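Local atomic coordinates of sugar phosphate isomerase/epimerase (Parabacteroides distasonis, PDB entry 3OBE), a protein that is probably an isomerase, perhaps of sugars or sugar phosphates, built on a xylose isomerase-like TIM barrel. Residues N40-L45 against T51-F56; K79-M84 against A124-S129; W221-Q226 against S254-F259; L243-R248 against P260-K265. One frame throughout, in Å; residues are numbered along the deposited sequence.

In the fold
All four contacts belong to one TIM barrel. Contacts 1 and 2 are neighbours on one side, with centres about 13 Å apart. They share a bound ethanol, and Ile-55 CG2 lies 3.5 Å from Tyr-81 OH. Contacts 3 and 4 sit together, centres about 9 Å apart. Ser-254 OG and Asp-247 OD1, 2.6 Å apart, probably form a hydrogen bond between them. Contacts 2 and 3 are the far ends of the set, with about 33 Å between centres. Contacts 1 and 4 meet inside the barrel: Glu-54 OE1 and His-244 NE2 are 2.6 Å apart, a probable hydrogen bond. TIM-barrel active sites lie at the C-terminal strand ends, probably close to this pair.

Contact 1. Residues N40-L45 against T51-F56; sequences NGLNRL and TDLEIF. With EOH (ethanol), chain G.
Leu-53 of strand 52-55 faces two leucines of helix 38-48. Each of its methyls meets a different leucine. CD1 meets Leu-42 CD2 at 3.7 Å, and CD2 meets Leu-45 CD1 at 4.2 Å. The side chains of Leu-42 and Leu-53 approach at a slant, methyl against methyl. In Leu-53 CG stands opposite the carbonyl carbon (chi1 -59°), which carries the isobutyl fork out to the helix. Leu-45 already directs its CB at the strand. Leu-42 does not, and reaches Leu-53 through its branch end. Val-85 of helix 78-87 touches both Leu-42 and Leu-53, and Phe-288 and Val-291 of helix 287-300 touch Leu-45.

At the end of the segment, Phe-56 turns one ring face to the ethanol. C1 of the ethanol lies 3.9 Å above the plane of the Phe-56 ring, over its centre. The ethanol O also gives a weak hydrogen bond to Phe-56 O at 2.8 Å. Tyr-28 meets the Phe-56 ring edge-to-face. With an alanine in place of Phe-56, the ethanol carbons are likely to lose the ring face beneath them, and Tyr-28 its ring partner. The ethanol probably comes from the crystallisation liquor.

No hydrogen bond joins the helix segment to the strand segment. The contact is buried and rests on dispersion and the exclusion of water.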
loop_
_atom_site.group_PDB
_atom_site.type_symbol
_atom_site.label_atom_id
_atom_site.label_comp_id
_atom_site.label_asym_id
_atom_site.label_seq_id
_atom_site.Cartn_x
_atom_site.Cartn_y
_atom_site.Cartn_z
ATOM N N ASN A 40 -0.798 23.370 -4.811
ATOM C CA ASN A 40 -1.832 23.731 -3.873
ATOM C C ASN A 40 -2.446 22.502 -3.216
ATOM O O ASN A 40 -2.747 22.516 -2.032
ATOM C CB ASN A 40 -2.879 24.576 -4.564
ATOM C CG ASN A 40 -2.329 25.940 -4.953
ATOM O OD1 ASN A 40 -1.873 26.698 -4.081
ATOM N ND2 ASN A 40 -2.315 26.248 -6.259
ATOM N N GLY A 41 -2.590 21.437 -3.988
ATOM C CA GLY A 41 -3.171 20.188 -3.458
ATOM C C GLY A 41 -2.286 19.590 -2.376
ATOM O O GLY A 41 -2.762 19.104 -1.331
ATOM N N LEU A 42 -0.987 19.576 -2.646
ATOM C CA LEU A 42 -0.008 19.103 -1.664
ATOM C C LEU A 42 -0.015 19.922 -0.389
ATOM O O LEU A 42 0.108 19.382 0.710
ATOM C CB LEU A 42 1.394 19.006 -2.277
ATOM C CG LEU A 42 1.569 17.963 -3.398
ATOM C CD1 LEU A 42 2.901 18.148 -4.198
ATOM C CD2 LEU A 42 1.511 16.542 -2.904
ATOM N N ASN A 43 -0.177 21.228 -0.522
ATOM C CA ASN A 43 -0.288 22.086 0.643
ATOM C C ASN A 43 -1.526 21.741 1.465
ATOM O O ASN A 43 -1.503 21.675 2.696
ATOM C CB ASN A 43 -0.337 23.551 0.196
ATOM C CG ASN A 43 -0.299 24.499 1.353
ATOM O OD1 ASN A 43 0.719 24.620 2.031
ATOM N ND2 ASN A 43 -1.403 25.189 1.590
ATOM N N ARG A 44 -2.624 21.511 0.769
ATOM C CA ARG A 44 -3.856 21.075 1.425
ATOM C C ARG A 44 -3.671 19.778 2.234
ATOM O O ARG A 44 -4.154 19.647 3.384
ATOM C CB ARG A 44 -4.910 20.870 0.334
ATOM C CG ARG A 44 -6.270 21.125 0.803
ATOM C CD ARG A 44 -7.267 21.371 -0.348
ATOM N NE ARG A 44 -8.571 20.962 0.123
ATOM C CZ ARG A 44 -9.651 20.864 -0.645
ATOM N NH1 ARG A 44 -9.584 21.133 -1.941
ATOM N NH2 ARG A 44 -10.802 20.508 -0.102
ATOM N N LEU A 45 -3.003 18.808 1.618
ATOM C CA LEU A 45 -2.732 17.546 2.297
ATOM C C LEU A 45 -1.872 17.781 3.559
ATOM O O LEU A 45 -2.170 17.232 4.643
ATOM C CB LEU A 45 -2.083 16.590 1.354
ATOM C CG LEU A 45 -2.955 16.132 0.187
ATOM C CD1 LEU A 45 -2.166 15.171 -0.672
ATOM C CD2 LEU A 45 -4.256 15.420 0.732
ATOM N N THR A 51 1.661 13.380 6.256
ATOM C CA THR A 51 3.122 13.491 6.271
ATOM C C THR A 51 3.784 12.687 5.116
ATOM O O THR A 51 4.884 13.039 4.662
ATOM C CB THR A 51 3.732 13.005 7.626
ATOM O OG1 THR A 51 3.332 11.652 7.836
ATOM C CG2 THR A 51 3.263 13.916 8.789
ATOM N N ASP A 52 3.107 11.652 4.640
ATOM C CA ASP A 52 3.675 10.676 3.768
ATOM C C ASP A 52 2.727 10.380 2.608
ATOM O O ASP A 52 1.523 10.366 2.801
ATOM C CB ASP A 52 3.882 9.390 4.539
ATOM C CG ASP A 52 5.097 9.441 5.408
ATOM O OD1 ASP A 52 5.071 10.147 6.454
ATOM O OD2 ASP A 52 6.112 8.813 5.011
ATOM N N LEU A 53 3.297 10.144 1.441
ATOM C CA LEU A 53 2.543 9.726 0.260
ATOM C C LEU A 53 2.994 8.375 -0.228
ATOM O O LEU A 53 4.194 8.076 -0.259
ATOM C CB LEU A 53 2.733 10.738 -0.866
ATOM C CG LEU A 53 2.315 12.192 -0.576
ATOM C CD1 LEU A 53 2.517 13.107 -1.844
ATOM C CD2 LEU A 53 0.882 12.316 -0.049
ATOM N N GLU A 54 2.013 7.602 -0.685
ATOM C CA GLU A 54 2.269 6.413 -1.488
ATOM C C GLU A 54 1.705 6.695 -2.866
ATOM O O GLU A 54 0.527 7.056 -3.004
ATOM C CB GLU A 54 1.630 5.160 -0.856
ATOM C CG GLU A 54 1.851 3.876 -1.652
ATOM C CD GLU A 54 1.163 2.724 -0.978
ATOM O OE1 GLU A 54 -0.082 2.722 -1.039
ATOM O OE2 GLU A 54 1.870 1.839 -0.388
ATOM N N ILE A 55 2.579 6.675 -3.868
ATOM C CA ILE A 55 2.183 7.097 -5.212
ATOM C C ILE A 55 1.838 5.876 -6.094
ATOM O O ILE A 55 1.695 4.753 -5.597
ATOM C CB ILE A 55 3.250 8.045 -5.829
ATOM C CG1 ILE A 55 4.579 7.336 -6.001
ATOM C CG2 ILE A 55 3.353 9.348 -4.936
ATOM C CD1 ILE A 55 5.537 8.080 -6.891
ATOM N N PHE A 56 1.657 6.147 -7.376
ATOM C CA PHE A 56 1.253 5.180 -8.360
ATOM C C PHE A 56 1.737 5.698 -9.708
ATOM O O PHE A 56 2.172 6.823 -9.829
ATOM C CB PHE A 56 -0.272 4.988 -8.318
ATOM C CG PHE A 56 -1.036 6.176 -8.797
ATOM C CD1 PHE A 56 -1.301 7.231 -7.962
ATOM C CD2 PHE A 56 -1.465 6.249 -10.127
ATOM C CE1 PHE A 56 -2.023 8.349 -8.424
ATOM C CE2 PHE A 56 -2.172 7.368 -10.590
ATOM C CZ PHE A 56 -2.434 8.403 -9.738
HETATM C C1 EOH G . 1.252 9.494 -10.557
HETATM C C2 EOH G . 0.367 10.696 -10.723
HETATM O O EOH G . 2.136 9.584 -9.469
#

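Contact 2. Residues K79-M84 against A124-S129; sequences KDYKKM and AELGVS. With EOH (ethanol), chain G.
Lys-82 and Leu-126 bring the two backbones close, with 5.8 Å between their CA atoms. Segment 79-84 is helical throughout. Segment 124-129 holds the last turn of helix 109-126, and the chain leaves it at Gly-127 with phi 85°. Glycine suits that positive phi. A side chain at Gly-127 would also start toward helix 78-87, where a CB would come very near Lys-82 CE.

The Lys-82 chain runs alongside the end of helix 109-126. Its CG lies opposite the backbone N (chi1 -172°), and the chain stays extended until it bends at chi4. Lys-82 CD rests 3.2 Å from Leu-126 O, and it also lies 3.9 Å from Glu-125 O. These are packing contacts of methylenes on carbonyl oxygens. The charged NZ makes its salt bridge with Asp-86, one turn further along its own helix. Were Lys-82 an alanine, Asp-86 would probably lose this cation and the Leu-126 carbonyl its aliphatic cover.

On the inner side, Leu-126 CD1 reaches back to Tyr-81 CB at 3.9 Å. The Tyr-81 hydroxyl meets the ethanol O at the ring edge, in the ring plane. The modelled separation of those oxygens is so short that its exact value is doubtful.

Tyr-81 and Leu-126 both touch Ile-92 of strand 91-95. Two successive outer helices packed over the strand between them are characteristic of the TIM barrel.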
loop_
_atom_site.group_PDB
_atom_site.type_symbol
_atom_site.label_atom_id
_atom_site.label_comp_id
_atom_site.label_asym_id
_atom_site.label_seq_id
_atom_site.Cartn_x
_atom_site.Cartn_y
_atom_site.Cartn_z
ATOM N N LYS A 79 13.148 13.033 -9.772
ATOM C CA LYS A 79 13.708 14.237 -9.150
ATOM C C LYS A 79 12.658 15.358 -9.022
ATOM O O LYS A 79 12.574 16.036 -7.978
ATOM C CB LYS A 79 14.909 14.741 -9.955
ATOM C CG LYS A 79 15.559 15.992 -9.376
ATOM C CD LYS A 79 16.751 16.432 -10.230
ATOM C CE LYS A 79 17.312 17.728 -9.705
ATOM N NZ LYS A 79 16.574 18.867 -10.278
ATOM N N ASP A 80 11.881 15.582 -10.082
ATOM C CA ASP A 80 10.871 16.660 -10.058
ATOM C C ASP A 80 9.732 16.283 -9.129
ATOM O O ASP A 80 9.150 17.144 -8.464
ATOM C CB ASP A 80 10.340 16.917 -11.455
ATOM C CG ASP A 80 11.453 17.299 -12.424
ATOM O OD1 ASP A 80 12.215 18.241 -12.122
ATOM O OD2 ASP A 80 11.599 16.636 -13.466
ATOM N N TYR A 81 9.394 14.996 -9.108
ATOM C CA TYR A 81 8.325 14.547 -8.230
ATOM C C TYR A 81 8.757 14.784 -6.779
ATOM O O TYR A 81 8.044 15.410 -6.004
ATOM C CB TYR A 81 8.058 13.069 -8.427
ATOM C CG TYR A 81 6.637 12.612 -8.231
ATOM C CD1 TYR A 81 5.712 13.320 -7.440
ATOM C CD2 TYR A 81 6.210 11.452 -8.865
ATOM C CE1 TYR A 81 4.402 12.870 -7.300
ATOM C CE2 TYR A 81 4.920 11.017 -8.742
ATOM C CZ TYR A 81 4.018 11.706 -7.961
ATOM O OH TYR A 81 2.739 11.195 -7.865
ATOM N N LYS A 82 9.933 14.258 -6.427
ATOM C CA LYS A 82 10.453 14.382 -5.061
ATOM C C LYS A 82 10.511 15.862 -4.642
ATOM O O LYS A 82 10.105 16.216 -3.542
ATOM C CB LYS A 82 11.826 13.723 -4.968
ATOM C CG LYS A 82 12.367 13.626 -3.556
ATOM C CD LYS A 82 13.686 12.861 -3.468
ATOM C CE LYS A 82 14.136 12.779 -1.989
ATOM N NZ LYS A 82 14.512 14.086 -1.433
ATOM N N LYS A 83 10.975 16.727 -5.537
ATOM C CA LYS A 83 11.071 18.169 -5.219
ATOM C C LYS A 83 9.735 18.805 -4.831
ATOM O O LYS A 83 9.633 19.529 -3.827
ATOM C CB LYS A 83 11.698 18.944 -6.395
ATOM C CG LYS A 83 11.688 20.461 -6.253
ATOM C CD LYS A 83 12.731 20.921 -5.242
ATOM C CE LYS A 83 13.124 22.414 -5.455
ATOM N NZ LYS A 83 12.986 23.149 -4.174
HETATM N N MSE A 84 8.707 18.558 -5.640
HETATM C CA MSE A 84 7.367 19.091 -5.414
HETATM C C MSE A 84 6.839 18.671 -4.030
HETATM O O MSE A 84 6.379 19.479 -3.215
HETATM C CB MSE A 84 6.447 18.528 -6.512
HETATM C CG MSE A 84 5.246 19.344 -6.860
HETATM SE SE MSE A 84 4.806 19.057 -8.733
HETATM C CE MSE A 84 4.856 17.185 -8.774
ATOM N N ALA A 124 14.936 4.469 -6.069
ATOM C CA ALA A 124 16.034 4.930 -5.182
ATOM C C ALA A 124 16.228 6.433 -5.390
ATOM O O ALA A 124 16.391 7.230 -4.430
ATOM C CB ALA A 124 17.308 4.115 -5.441
ATOM N N GLU A 125 16.171 6.865 -6.642
ATOM C CA GLU A 125 16.229 8.295 -6.945
ATOM C C GLU A 125 15.081 9.054 -6.271
ATOM O O GLU A 125 15.276 10.174 -5.771
ATOM C CB GLU A 125 16.120 8.552 -8.465
ATOM C CG GLU A 125 17.205 8.124 -9.406
ATOM C CD GLU A 125 16.798 8.425 -10.895
ATOM O OE1 GLU A 125 15.610 8.280 -11.265
ATOM O OE2 GLU A 125 17.649 8.844 -11.682
ATOM N N LEU A 126 13.891 8.459 -6.289
ATOM C CA LEU A 126 12.676 9.055 -5.743
ATOM C C LEU A 126 12.763 9.143 -4.205
ATOM O O LEU A 126 12.154 10.029 -3.621
ATOM C CB LEU A 126 11.457 8.235 -6.171
ATOM C CG LEU A 126 10.045 8.766 -5.923
ATOM C CD1 LEU A 126 9.824 10.111 -6.670
ATOM C CD2 LEU A 126 9.003 7.706 -6.300
ATOM N N GLY A 127 13.555 8.248 -3.586
ATOM C CA GLY A 127 13.832 8.254 -2.145
ATOM C C GLY A 127 12.787 7.544 -1.314
ATOM O O GLY A 127 12.671 7.794 -0.114
ATOM N N VAL A 128 12.045 6.628 -1.930
ATOM C CA VAL A 128 11.038 5.855 -1.176
ATOM C C VAL A 128 11.668 4.862 -0.223
ATOM O O VAL A 128 12.818 4.428 -0.405
ATOM C CB VAL A 128 10.065 5.078 -2.119
ATOM C CG1 VAL A 128 9.359 6.086 -3.094
ATOM C CG2 VAL A 128 10.806 3.902 -2.851
ATOM N N SER A 129 10.922 4.494 0.800
ATOM C CA SER A 129 11.256 3.399 1.681
ATOM C C SER A 129 10.689 2.049 1.241
ATOM O O SER A 129 11.261 1.017 1.591
ATOM C CB SER A 129 10.777 3.665 3.097
ATOM O OG SER A 129 11.490 4.788 3.589
HETATM C C1 EOH G . 1.252 9.494 -10.557
HETATM C C2 EOH G . 0.367 10.696 -10.723
HETATM O O EOH G . 2.136 9.584 -9.469
#

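Contact 3. Residues W221-Q226 against S254-F259; sequences WAVMGQ and SGMMNF
Val-223 and Met-257 form the tight part of this contact. Val-223 CG2 lies 3.7 Å from Met-257 CE and equally 3.7 Å from Met-257 SE. Val-223 CB adds a contact of 3.9 Å to the same selenium. The two side chains lie alongside each other and point in opposing senses. Bends at chi2 (-58°) and chi3 (-55°) fold the Met-257 selenoether, SE and CE, against Val-223. Val-219 and Tyr-220 of helix 219-224 also touch Met-257.

The looser side is at the surface. There Met-224 SE lies 3.8 Å from Met-256 CE, the chains meeting at a slant. Met-256 was deposited in two conformers, so this pair is less certain. Met-224 is exposed. All three methionines are selenomethionines.

The backbones are shaped by local bonds. Ser-254 OG accepts from Met-256 N at 3.0 Å, an ST turn. Gln-226, with positive phi, is the C-prime residue of the Schellman motif that ends helix 219-224. Asn-258 is the N-cap of helix 259-269, its OD1 taking Asn-261 N.

No hydrogen bond crosses the contact. Apolar, polarisable groups meet through dispersion and the exclusion of water, and their fit imposes little direction.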
loop_
_atom_site.group_PDB
_atom_site.type_symbol
_atom_site.label_atom_id
_atom_site.label_comp_id
_atom_site.label_asym_id
_atom_site.label_seq_id
_atom_site.Cartn_x
_atom_site.Cartn_y
_atom_site.Cartn_z
ATOM N N TRP A 221 -10.320 -4.443 2.660
ATOM C CA TRP A 221 -10.613 -5.508 1.697
ATOM C C TRP A 221 -10.512 -6.881 2.393
ATOM O O TRP A 221 -11.164 -7.835 1.955
ATOM C CB TRP A 221 -9.685 -5.423 0.483
ATOM C CG TRP A 221 -9.954 -4.205 -0.386
ATOM C CD1 TRP A 221 -9.067 -3.198 -0.668
ATOM C CD2 TRP A 221 -11.170 -3.851 -1.069
ATOM N NE1 TRP A 221 -9.637 -2.275 -1.493
ATOM C CE2 TRP A 221 -10.928 -2.636 -1.757
ATOM C CE3 TRP A 221 -12.429 -4.449 -1.192
ATOM C CZ2 TRP A 221 -11.913 -1.998 -2.513
ATOM C CZ3 TRP A 221 -13.390 -3.807 -1.944
ATOM C CH2 TRP A 221 -13.131 -2.592 -2.588
ATOM N N ALA A 222 -9.794 -6.963 3.508
ATOM C CA ALA A 222 -9.816 -8.174 4.333
ATOM C C ALA A 222 -11.217 -8.377 4.952
ATOM O O ALA A 222 -11.825 -9.448 4.798
ATOM C CB ALA A 222 -8.756 -8.099 5.427
ATOM N N VAL A 223 -11.773 -7.322 5.563
ATOM C CA VAL A 223 -13.181 -7.405 6.064
ATOM C C VAL A 223 -14.192 -7.743 4.951
ATOM O O VAL A 223 -15.096 -8.578 5.160
ATOM C CB VAL A 223 -13.584 -6.139 6.833
ATOM C CG1 VAL A 223 -15.085 -6.201 7.193
ATOM C CG2 VAL A 223 -12.674 -5.980 8.112
HETATM N N MSE A 224 -14.008 -7.189 3.745
HETATM C CA MSE A 224 -14.870 -7.461 2.627
HETATM C C MSE A 224 -14.668 -8.870 2.082
HETATM O O MSE A 224 -15.550 -9.388 1.396
HETATM C CB MSE A 224 -14.677 -6.440 1.506
HETATM C CG MSE A 224 -15.045 -5.054 1.935
HETATM SE SE MSE A 224 -16.949 -4.798 1.959
HETATM C CE MSE A 224 -17.249 -4.704 0.087
ATOM N N GLY A 225 -13.546 -9.502 2.445
ATOM C CA GLY A 225 -13.315 -10.923 2.197
ATOM C C GLY A 225 -13.673 -11.809 3.376
ATOM O O GLY A 225 -13.225 -12.959 3.429
ATOM N N GLN A 226 -14.447 -11.254 4.312
ATOM C CA GLN A 226 -14.973 -11.956 5.486
ATOM C C GLN A 226 -13.915 -12.318 6.533
ATOM O O GLN A 226 -14.114 -13.235 7.330
ATOM C CB GLN A 226 -15.770 -13.195 5.087
ATOM C CG GLN A 226 -16.892 -12.939 4.075
ATOM C CD GLN A 226 -17.743 -14.172 3.809
ATOM O OE1 GLN A 226 -17.217 -15.272 3.565
ATOM N NE2 GLN A 226 -19.061 -13.994 3.805
ATOM N N SER A 254 -18.364 4.604 8.989
ATOM C CA SER A 254 -19.315 3.529 8.620
ATOM C C SER A 254 -19.585 2.628 9.833
ATOM O O SER A 254 -19.053 2.879 10.915
ATOM C CB SER A 254 -18.825 2.711 7.455
ATOM O OG SER A 254 -17.904 1.701 7.823
ATOM N N GLY A 255 -20.470 1.653 9.653
ATOM C CA GLY A 255 -20.680 0.605 10.636
ATOM C C GLY A 255 -19.684 -0.541 10.585
ATOM O O GLY A 255 -19.792 -1.454 11.388
HETATM N N MSE A 256 -18.675 -0.565 9.687
HETATM C CA MSE A 256 -17.962 -1.854 9.351
HETATM C C MSE A 256 -16.628 -2.367 10.023
HETATM O O MSE A 256 -16.506 -3.574 10.224
HETATM C CB MSE A 256 -17.800 -1.958 7.819
HETATM C CG MSE A 256 -19.057 -1.615 7.045
HETATM SE SE MSE A 256 -18.705 -1.729 5.114
HETATM C CE MSE A 256 -17.820 -3.370 5.330
HETATM N N MSE A 257 -15.630 -1.530 10.334
HETATM C CA MSE A 257 -14.226 -1.449 10.740
HETATM C C MSE A 257 -14.130 -1.043 12.217
HETATM O O MSE A 257 -14.814 -0.121 12.664
HETATM C CB MSE A 257 -13.449 -0.446 9.846
HETATM C CG MSE A 257 -13.716 -0.549 8.352
HETATM SE SE MSE A 257 -13.281 -2.313 7.756
HETATM C CE MSE A 257 -11.433 -2.502 8.359
ATOM N N ASN A 258 -13.264 -1.749 12.937
ATOM C CA ASN A 258 -12.929 -1.416 14.316
ATOM C C ASN A 258 -11.499 -0.868 14.330
ATOM O O ASN A 258 -10.532 -1.593 14.571
ATOM C CB ASN A 258 -13.063 -2.650 15.196
ATOM C CG ASN A 258 -13.061 -2.272 16.688
ATOM O OD1 ASN A 258 -12.335 -1.356 17.076
ATOM N ND2 ASN A 258 -13.797 -2.992 17.491
ATOM N N PHE A 259 -11.370 0.408 14.008
ATOM C CA PHE A 259 -10.067 1.050 13.937
ATOM C C PHE A 259 -9.376 1.076 15.295
ATOM O O PHE A 259 -8.171 0.894 15.344
ATOM C CB PHE A 259 -10.160 2.413 13.246
ATOM C CG PHE A 259 -10.385 2.286 11.765
ATOM C CD1 PHE A 259 -9.425 1.648 10.988
ATOM C CD2 PHE A 259 -11.548 2.715 11.170
ATOM C CE1 PHE A 259 -9.594 1.450 9.636
ATOM C CE2 PHE A 259 -11.714 2.511 9.783
ATOM C CZ PHE A 259 -10.727 1.919 9.053
#

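Contact 4. Residues L243-R248 against P260-K265; sequences LHIKDR and PNIFKK
Ile-245 packs against Phe-263 and Ile-262 inside a beta-alpha-beta unit of the TIM barrel, made of strand 240-245, helix 259-269 and strand 273-276. The axes of the short segments 243-245 (strand) and 260-265 (helix) approach to 11.5 Å and run nearly antiparallel, at 158°.

The side chain of Ile-245 starts with CB directed at the helix. CG1 lies opposite the carbonyl carbon (chi1 -66°) and is 4.0 Å from Phe-263 CZ. From there CD1 continues to the ring, 3.9 Å from the same CZ of Phe-263. The methyl reaches the ring obliquely. CD1 also sits 4.3 Å from Ile-262 CG2. Val-219 of helix 219-224 and Phe-259 touch Ile-245 as well.

One methyl of Ile-262 thus serves two strand residues. Its CG2 meets Leu-243 CD1 at 3.9 Å, those two side chains coming together at an angle. Leu-243 and Ile-245 alternate with His-244, which turns to the other face of the sheet. All four packing residues are buried.

Lys-246 NZ forms a salt bridge with Glu-279 and meets the Tyr-220 ring in a cation-pi contact. The same NZ donates to Asp-247 O at 2.9 Å, tilted 24° from the carbonyl plane.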
loop_
_atom_site.group_PDB
_atom_site.type_symbol
_atom_site.label_atom_id
_atom_site.label_comp_id
_atom_site.label_asym_id
_atom_site.label_seq_id
_atom_site.Cartn_x
_atom_site.Cartn_y
_atom_site.Cartn_z
ATOM N N LEU A 243 -0.021 -0.903 6.689
ATOM C CA LEU A 243 -1.426 -1.077 6.429
ATOM C C LEU A 243 -1.867 -0.115 5.343
ATOM O O LEU A 243 -1.321 1.004 5.222
ATOM C CB LEU A 243 -2.286 -0.772 7.649
ATOM C CG LEU A 243 -1.967 -1.528 8.957
ATOM C CD1 LEU A 243 -2.846 -1.061 10.159
ATOM C CD2 LEU A 243 -2.042 -3.049 8.728
ATOM N N HIS A 244 -2.918 -0.524 4.636
ATOM C CA HIS A 244 -3.826 0.434 4.024
ATOM C C HIS A 244 -5.012 0.619 4.948
ATOM O O HIS A 244 -5.615 -0.375 5.411
ATOM C CB HIS A 244 -4.302 -0.004 2.658
ATOM C CG HIS A 244 -3.558 0.662 1.554
ATOM N ND1 HIS A 244 -4.130 0.994 0.347
ATOM C CD2 HIS A 244 -2.257 1.033 1.470
ATOM C CE1 HIS A 244 -3.227 1.557 -0.434
ATOM N NE2 HIS A 244 -2.069 1.576 0.208
ATOM N N ILE A 245 -5.311 1.884 5.240
ATOM C CA ILE A 245 -6.446 2.267 6.056
ATOM C C ILE A 245 -7.513 2.787 5.104
ATOM O O ILE A 245 -7.336 3.829 4.435
ATOM C CB ILE A 245 -6.054 3.313 7.146
ATOM C CG1 ILE A 245 -5.085 2.673 8.162
ATOM C CG2 ILE A 245 -7.298 3.938 7.825
ATOM C CD1 ILE A 245 -5.744 1.522 9.023
ATOM N N LYS A 246 -8.584 2.002 5.012
ATOM C CA LYS A 246 -9.663 2.197 4.077
ATOM C C LYS A 246 -10.974 1.839 4.772
ATOM O O LYS A 246 -11.002 1.014 5.694
ATOM C CB LYS A 246 -9.464 1.350 2.807
ATOM C CG LYS A 246 -10.585 1.644 1.761
ATOM C CD LYS A 246 -10.412 0.930 0.496
ATOM C CE LYS A 246 -11.521 1.280 -0.463
ATOM N NZ LYS A 246 -12.904 1.205 0.129
ATOM N N ASP A 247 -12.042 2.510 4.374
ATOM C CA ASP A 247 -13.377 2.280 4.923
ATOM C C ASP A 247 -14.332 2.375 3.736
ATOM O O ASP A 247 -13.883 2.378 2.594
ATOM C CB ASP A 247 -13.640 3.329 6.003
ATOM C CG ASP A 247 -14.675 2.917 7.027
ATOM O OD1 ASP A 247 -15.596 2.147 6.676
ATOM O OD2 ASP A 247 -14.601 3.445 8.203
ATOM N N ARG A 248 -15.640 2.480 3.964
ATOM C CA ARG A 248 -16.571 2.664 2.845
ATOM C C ARG A 248 -16.183 3.935 2.072
ATOM O O ARG A 248 -16.072 3.939 0.852
ATOM C CB ARG A 248 -17.964 2.784 3.368
ATOM C CG ARG A 248 -18.409 1.541 4.142
ATOM C CD ARG A 248 -18.454 0.314 3.198
ATOM N NE ARG A 248 -19.694 0.276 2.442
ATOM C CZ ARG A 248 -19.978 -0.643 1.524
ATOM N NH1 ARG A 248 -19.095 -1.578 1.215
ATOM N NH2 ARG A 248 -21.129 -0.613 0.891
ATOM N N PRO A 260 -10.127 1.221 16.408
ATOM C CA PRO A 260 -9.404 1.164 17.693
ATOM C C PRO A 260 -8.654 -0.148 17.854
ATOM O O PRO A 260 -7.499 -0.157 18.233
ATOM C CB PRO A 260 -10.512 1.344 18.710
ATOM C CG PRO A 260 -11.455 2.274 18.047
ATOM C CD PRO A 260 -11.490 1.761 16.606
ATOM N N ASN A 261 -9.278 -1.268 17.482
ATOM C CA ASN A 261 -8.579 -2.556 17.575
ATOM C C ASN A 261 -7.505 -2.786 16.545
ATOM O O ASN A 261 -6.504 -3.417 16.855
ATOM C CB ASN A 261 -9.553 -3.713 17.539
ATOM C CG ASN A 261 -10.330 -3.865 18.826
ATOM O OD1 ASN A 261 -10.012 -3.302 19.904
ATOM N ND2 ASN A 261 -11.390 -4.653 18.739
ATOM N N ILE A 262 -7.732 -2.323 15.312
ATOM C CA ILE A 262 -6.742 -2.425 14.243
ATOM C C ILE A 262 -5.471 -1.674 14.607
ATOM O O ILE A 262 -4.362 -2.233 14.519
ATOM C CB ILE A 262 -7.329 -1.956 12.906
ATOM C CG1 ILE A 262 -8.355 -2.984 12.410
ATOM C CG2 ILE A 262 -6.244 -1.677 11.862
ATOM C CD1 ILE A 262 -9.269 -2.479 11.320
ATOM N N PHE A 263 -5.639 -0.451 15.087
ATOM C CA PHE A 263 -4.484 0.349 15.499
ATOM C C PHE A 263 -3.798 -0.196 16.745
ATOM O O PHE A 263 -2.586 -0.278 16.769
ATOM C CB PHE A 263 -4.885 1.808 15.663
ATOM C CG PHE A 263 -4.856 2.562 14.377
ATOM C CD1 PHE A 263 -3.677 3.043 13.838
ATOM C CD2 PHE A 263 -6.030 2.761 13.672
ATOM C CE1 PHE A 263 -3.689 3.679 12.627
ATOM C CE2 PHE A 263 -6.024 3.397 12.513
ATOM C CZ PHE A 263 -4.868 3.859 11.970
ATOM N N LYS A 264 -4.554 -0.654 17.734
ATOM C CA LYS A 264 -3.961 -1.309 18.895
ATOM C C LYS A 264 -3.072 -2.481 18.474
ATOM O O LYS A 264 -1.933 -2.572 18.928
ATOM C CB LYS A 264 -5.065 -1.775 19.867
ATOM C CG LYS A 264 -4.567 -2.445 21.124
ATOM C CD LYS A 264 -5.785 -3.004 21.943
ATOM N N LYS A 265 -3.561 -3.338 17.571
ATOM C CA LYS A 265 -2.778 -4.483 17.152
ATOM C C LYS A 265 -1.579 -4.036 16.302
ATOM O O LYS A 265 -0.494 -4.615 16.402
ATOM C CB LYS A 265 -3.618 -5.458 16.334
ATOM C CG LYS A 265 -2.884 -6.774 16.023
ATOM C CD LYS A 265 -2.396 -7.530 17.268
ATOM C CE LYS A 265 -3.557 -8.068 18.110
ATOM N NZ LYS A 265 -3.151 -8.830 19.295
#